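Local structure of ankyrin repeat domain protein (Legionella pneumophila subsp. pneumophila, 6MCA) at residues Asn120-Val124 with Leu125-Val129; Arg318-His322 with Gln323-Gln327. The protein is a Legionella effector, AnkH, that interacts with the host LARP7 component of the 7SK snRNP complex and carries ankyrin repeats beside a cysteine protease-like region. All coordinates share one frame; numbering follows the deposited sequence.

Interaction 1. Residues Asn120-Val124 with Leu125-Val129. With TLA (L(+)-tartaric acid), chain B.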
loop_
_atom_site.group_PDB
_atom_site.type_symbol
_atom_site.label_atom_id
_atom_site.label_comp_id
_atom_site.label_asym_id
_atom_site.label_seq_id
_atom_site.Cartn_x
_atom_site.Cartn_y
_atom_site.Cartn_z
ATOM N N ASN A 120 -9.030 3.861 7.270
ATOM C CA ASN A 120 -7.698 3.439 7.682
ATOM C C ASN A 120 -6.786 4.607 8.033
ATOM O O ASN A 120 -5.635 4.379 8.421
ATOM C CB ASN A 120 -7.047 2.598 6.580
ATOM C CG ASN A 120 -7.799 1.312 6.307
ATOM O OD1 ASN A 120 -8.390 0.721 7.211
ATOM N ND2 ASN A 120 -7.782 0.872 5.055
ATOM N N GLY A 121 -7.265 5.841 7.909
ATOM C CA GLY A 121 -6.438 7.003 8.166
ATOM C C GLY A 121 -5.695 7.535 6.964
ATOM O O GLY A 121 -4.734 8.293 7.133
ATOM N N LEU A 122 -6.109 7.166 5.753
ATOM C CA LEU A 122 -5.433 7.578 4.529
ATOM C C LEU A 122 -6.053 8.885 4.047
ATOM O O LEU A 122 -7.223 8.915 3.651
ATOM C CB LEU A 122 -5.543 6.483 3.471
ATOM C CG LEU A 122 -4.657 6.583 2.229
ATOM C CD1 LEU A 122 -4.201 5.199 1.799
ATOM C CD2 LEU A 122 -5.393 7.279 1.094
ATOM N N CYS A 123 -5.272 9.962 4.075
ATOM C CA CYS A 123 -5.782 11.279 3.733
ATOM C C CYS A 123 -5.743 11.501 2.221
ATOM O O CYS A 123 -5.262 10.667 1.451
ATOM C CB CYS A 123 -5.002 12.363 4.474
ATOM S SG CYS A 123 -3.335 12.674 3.854
ATOM N N VAL A 124 -6.255 12.660 1.797
ATOM C CA VAL A 124 -6.429 12.951 0.376
ATOM C C VAL A 124 -5.091 13.017 -0.350
ATOM O O VAL A 124 -4.998 12.666 -1.532
ATOM C CB VAL A 124 -7.232 14.259 0.215
ATOM C CG1 VAL A 124 -7.380 14.639 -1.250
ATOM C CG2 VAL A 124 -8.597 14.127 0.874
ATOM N N LEU A 125 -4.032 13.446 0.339
ATOM C CA LEU A 125 -2.742 13.682 -0.301
ATOM C C LEU A 125 -1.916 12.418 -0.515
ATOM O O LEU A 125 -0.930 12.473 -1.255
ATOM C CB LEU A 125 -1.920 14.670 0.532
ATOM C CG LEU A 125 -2.050 16.166 0.244
ATOM C CD1 LEU A 125 -1.289 16.959 1.294
ATOM C CD2 LEU A 125 -1.545 16.497 -1.149
ATOM N N VAL A 126 -2.291 11.294 0.101
ATOM C CA VAL A 126 -1.398 10.135 0.165
ATOM C C VAL A 126 -1.063 9.623 -1.232
ATOM O O VAL A 126 0.110 9.446 -1.586
ATOM C CB VAL A 126 -2.019 9.029 1.036
ATOM C CG1 VAL A 126 -1.291 7.710 0.819
ATOM C CG2 VAL A 126 -1.984 9.430 2.502
ATOM N N TYR A 127 -2.085 9.373 -2.046
ATOM C CA TYR A 127 -1.856 8.775 -3.357
ATOM C C TYR A 127 -1.179 9.745 -4.325
ATOM O O TYR A 127 -0.269 9.328 -5.053
ATOM C CB TYR A 127 -3.169 8.244 -3.942
ATOM C CG TYR A 127 -3.564 6.904 -3.368
ATOM C CD1 TYR A 127 -2.780 5.777 -3.586
ATOM C CD2 TYR A 127 -4.710 6.765 -2.596
ATOM C CE1 TYR A 127 -3.130 4.550 -3.059
ATOM C CE2 TYR A 127 -5.069 5.540 -2.065
ATOM C CZ TYR A 127 -4.275 4.436 -2.299
ATOM O OH TYR A 127 -4.629 3.216 -1.771
ATOM N N PRO A 128 -1.573 11.025 -4.389
ATOM C CA PRO A 128 -0.796 11.960 -5.221
ATOM C C PRO A 128 0.646 12.109 -4.769
ATOM O O PRO A 128 1.531 12.301 -5.612
ATOM C CB PRO A 128 -1.571 13.281 -5.097
ATOM C CG PRO A 128 -2.500 13.100 -3.952
ATOM C CD PRO A 128 -2.821 11.648 -3.914
ATOM N N VAL A 129 0.913 12.028 -3.463
ATOM C CA VAL A 129 2.292 12.063 -2.987
ATOM C C VAL A 129 3.051 10.834 -3.472
ATOM O O VAL A 129 4.185 10.933 -3.956
ATOM C CB VAL A 129 2.327 12.178 -1.451
ATOM C CG1 VAL A 129 3.707 11.824 -0.920
ATOM C CG2 VAL A 129 1.942 13.574 -1.017
HETATM O O1 TLA B . -10.810 1.538 3.365
HETATM O O11 TLA B . -9.452 2.986 4.266
HETATM C C1 TLA B . -10.018 2.510 3.247
HETATM C C2 TLA B . -9.743 3.112 1.870
HETATM O O2 TLA B . -10.095 2.189 0.877
HETATM C C3 TLA B . -8.258 3.454 1.753
HETATM O O3 TLA B . -7.491 2.361 2.178
HETATM C C4 TLA B . -7.920 3.789 0.301
HETATM O O4 TLA B . -8.499 4.748 -0.274
HETATM O O41 TLA B . -7.061 3.111 -0.322
HETATM O O HOH W 1 -5.236 9.933 -1.680
#

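Interaction 2. Residues Arg318-His322 with Gln323-Gln327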
loop_
_atom_site.group_PDB
_atom_site.type_symbol
_atom_site.label_atom_id
_atom_site.label_comp_id
_atom_site.label_asym_id
_atom_site.label_seq_id
_atom_site.Cartn_x
_atom_site.Cartn_y
_atom_site.Cartn_z
ATOM N N ARG A 318 -10.665 -19.999 -4.565
ATOM C CA ARG A 318 -9.312 -20.542 -4.637
ATOM C C ARG A 318 -9.155 -21.551 -5.776
ATOM O O ARG A 318 -8.061 -21.690 -6.341
ATOM C CB ARG A 318 -8.971 -21.187 -3.294
ATOM C CG ARG A 318 -9.864 -22.404 -3.015
ATOM C CD ARG A 318 -10.374 -22.490 -1.590
ATOM N NE ARG A 318 -9.476 -23.213 -0.694
ATOM C CZ ARG A 318 -9.762 -23.478 0.578
ATOM N NH1 ARG A 318 -10.908 -23.048 1.084
ATOM N NH2 ARG A 318 -8.905 -24.145 1.350
ATOM N N ARG A 319 -10.230 -22.271 -6.116
ATOM C CA ARG A 319 -10.161 -23.260 -7.186
ATOM C C ARG A 319 -9.852 -22.608 -8.528
ATOM O O ARG A 319 -9.168 -23.206 -9.367
ATOM C CB ARG A 319 -11.476 -24.041 -7.256
ATOM C CG ARG A 319 -11.607 -24.966 -8.455
ATOM C CD ARG A 319 -11.124 -26.367 -8.131
ATOM N NE ARG A 319 -11.323 -27.277 -9.255
ATOM C CZ ARG A 319 -12.351 -28.113 -9.364
ATOM N NH1 ARG A 319 -13.274 -28.159 -8.414
ATOM N NH2 ARG A 319 -12.453 -28.905 -10.423
ATOM N N TYR A 320 -10.332 -21.382 -8.742
ATOM C CA TYR A 320 -10.049 -20.684 -9.991
ATOM C C TYR A 320 -8.570 -20.335 -10.103
ATOM O O TYR A 320 -7.937 -20.589 -11.135
ATOM C CB TYR A 320 -10.908 -19.423 -10.095
ATOM C CG TYR A 320 -10.532 -18.522 -11.252
ATOM C CD1 TYR A 320 -11.033 -18.751 -12.526
ATOM C CD2 TYR A 320 -9.676 -17.441 -11.070
ATOM C CE1 TYR A 320 -10.693 -17.935 -13.586
ATOM C CE2 TYR A 320 -9.328 -16.619 -12.127
ATOM C CZ TYR A 320 -9.841 -16.870 -13.382
ATOM O OH TYR A 320 -9.501 -16.055 -14.437
ATOM N N TYR A 321 -8.000 -19.756 -9.046
ATOM C CA TYR A 321 -6.626 -19.276 -9.101
ATOM C C TYR A 321 -5.597 -20.386 -8.948
ATOM O O TYR A 321 -4.440 -20.190 -9.332
ATOM C CB TYR A 321 -6.393 -18.214 -8.023
ATOM C CG TYR A 321 -7.178 -16.945 -8.249
ATOM C CD1 TYR A 321 -6.908 -16.124 -9.337
ATOM C CD2 TYR A 321 -8.193 -16.568 -7.379
ATOM C CE1 TYR A 321 -7.627 -14.964 -9.553
ATOM C CE2 TYR A 321 -8.916 -15.408 -7.586
ATOM C CZ TYR A 321 -8.629 -14.610 -8.673
ATOM O OH TYR A 321 -9.346 -13.456 -8.883
ATOM N N HIS A 322 -5.977 -21.540 -8.405
ATOM C CA HIS A 322 -5.018 -22.609 -8.169
ATOM C C HIS A 322 -5.192 -23.807 -9.093
ATOM O O HIS A 322 -4.446 -24.782 -8.959
ATOM C CB HIS A 322 -5.089 -23.067 -6.708
ATOM C CG HIS A 322 -4.501 -22.083 -5.744
ATOM N ND1 HIS A 322 -3.142 -21.939 -5.567
ATOM C CD2 HIS A 322 -5.087 -21.190 -4.914
ATOM C CE1 HIS A 322 -2.916 -21.001 -4.664
ATOM N NE2 HIS A 322 -4.079 -20.530 -4.253
ATOM N N GLN A 323 -6.134 -23.762 -10.036
ATOM C CA GLN A 323 -6.329 -24.903 -10.923
ATOM C C GLN A 323 -6.924 -24.509 -12.269
ATOM O O GLN A 323 -6.413 -24.917 -13.318
ATOM C CB GLN A 323 -7.218 -25.951 -10.249
ATOM C CG GLN A 323 -7.380 -27.228 -11.055
ATOM C CD GLN A 323 -8.609 -27.209 -11.941
ATOM O OE1 GLN A 323 -9.719 -26.943 -11.477
ATOM N NE2 GLN A 323 -8.418 -27.492 -13.224
ATOM N N MET A 324 -8.010 -23.729 -12.253
ATOM C CA MET A 324 -8.709 -23.406 -13.496
ATOM C C MET A 324 -7.806 -22.662 -14.471
ATOM O O MET A 324 -7.812 -22.947 -15.676
ATOM C CB MET A 324 -9.963 -22.583 -13.197
ATOM C CG MET A 324 -11.068 -23.358 -12.496
ATOM S SD MET A 324 -12.567 -22.378 -12.268
ATOM C CE MET A 324 -12.883 -21.847 -13.950
ATOM N N ILE A 325 -7.018 -21.705 -13.972
ATOM C CA ILE A 325 -6.159 -20.931 -14.863
ATOM C C ILE A 325 -5.032 -21.794 -15.417
ATOM O O ILE A 325 -4.599 -21.598 -16.560
ATOM C CB ILE A 325 -5.622 -19.679 -14.144
ATOM C CG1 ILE A 325 -4.748 -20.063 -12.948
ATOM C CG2 ILE A 325 -6.774 -18.789 -13.695
ATOM C CD1 ILE A 325 -4.022 -18.891 -12.325
ATOM N N ASN A 326 -4.545 -22.763 -14.635
ATOM C CA ASN A 326 -3.539 -23.689 -15.145
ATOM C C ASN A 326 -4.066 -24.457 -16.349
ATOM O O ASN A 326 -3.346 -24.653 -17.335
ATOM C CB ASN A 326 -3.109 -24.661 -14.045
ATOM C CG ASN A 326 -2.582 -23.956 -12.815
ATOM O OD1 ASN A 326 -3.340 -23.336 -12.068
ATOM N ND2 ASN A 326 -1.277 -24.053 -12.590
ATOM N N GLN A 327 -5.325 -24.890 -16.287
ATOM C CA GLN A 327 -5.913 -25.630 -17.397
ATOM C C GLN A 327 -6.207 -24.713 -18.579
ATOM O O GLN A 327 -5.991 -25.095 -19.735
ATOM C CB GLN A 327 -7.187 -26.335 -16.934
ATOM C CG GLN A 327 -8.052 -26.866 -18.060
ATOM C CD GLN A 327 -8.346 -28.343 -17.916
ATOM O OE1 GLN A 327 -7.828 -29.005 -17.017
ATOM N NE2 GLN A 327 -9.185 -28.868 -18.800
HETATM O O HOH W 2 -2.371 -21.713 -10.274
#

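Interaction 1. Residues Asn120-Val124 with Leu125-Val129
L122 reaches across to V126 and Y127. With CG anti to the backbone N (chi1 -167°), its branch meets both residues: CG lies 3.8 Å from V126 CB, and CD2 approaches CE2 of the Y127 ring obliquely at 3.6 Å, the L122 and Y127 side chains crossing at about a right angle. C123 opens the turn that follows. Its SG lies 3.8 Å from V126 CG2 and accepts a weak capping bond from L125 N, while V126 N gives a weak bond to C123 O that closes a type I turn. The turn lies in the ankyrin-repeat region and joins the loop after helix 101-109 to the next helix, which runs to residue 131. A water links V124 O, 2.7 Å away, to Y127 N. A tartrate, probably from the crystallisation liquor, joins N120 to Y127: Y127 OH donates to its O41 at 2.8 Å, and N120 binds O11 through its backbone N and O3 through ND2. R89 and T118 also hold the tartrate. H93 NE2 is hydrogen-bonded to the carbonyl of L122, and F153 of helix 147-162 packs on the L122 side chain.

Interaction 2. Residues Arg318-His322 with Gln323-Gln327
This is an i to i+4 and i to i+5 contact within helix 318-329, which lies against helix 305-312 and leads into the edge strand 331-337 of the five-stranded antiparallel sheet. The helix widens here into a pi-type turn, and the bonds that mark it span five residues: M324 N donates to R319 O at 3.2 Å, in the carbonyl plane, and I325 N donates to Y320 O, also at 3.2 Å. On the buried side, Y320 swings out with CG anti to its own N (chi1 171°), and its ring takes I325 CG2 over one face in a CH-pi contact, 3.8 Å from the centroid and displaced toward the rim. M324 comes to the edge of the same ring, in a Met-aromatic contact with SD 5.3 Å from the centroid and CE near the ring plane. F307 of helix 305-312 touches both Y320 and I325, so the pair faces that helix. Y320 CD2 also sits over the centre of the Y321 ring, whose hydroxyl is hydrogen-bonded to F311 O. A water donates both to Y321 O and to N326 OD1, tying the wide turn to the next one. On the outer side, R319 and Q323 run alongside each other, both chains bent at chi2, with their flat ends turned 46° apart. There R319 NE donates over 2.8 Å, at an N-H...O angle of 165°, to Q323 OE1, which lies close to the guanidinium plane, while NE itself is tilted out of the amide carbonyl plane.

In the fold
Interaction 1 and interaction 2 are separate local arrangements met in series along the chain. Their centres lie 35 Å apart and their nearest atoms about 19 Å, so neither touches the other. The touching residues of interaction 1 are buried within the ankyrin repeat region, its centre about 11 Å from the centre of the chain, among helices 91-97, 134-142 and 147-162, with the bound tartrate on one side. Interaction 2 sits farther out, about 26 Å from that centre, at a widening near the start of helix 318-329, where side chains meet helix 305-312 and strand 256-263 of the five-stranded sheet.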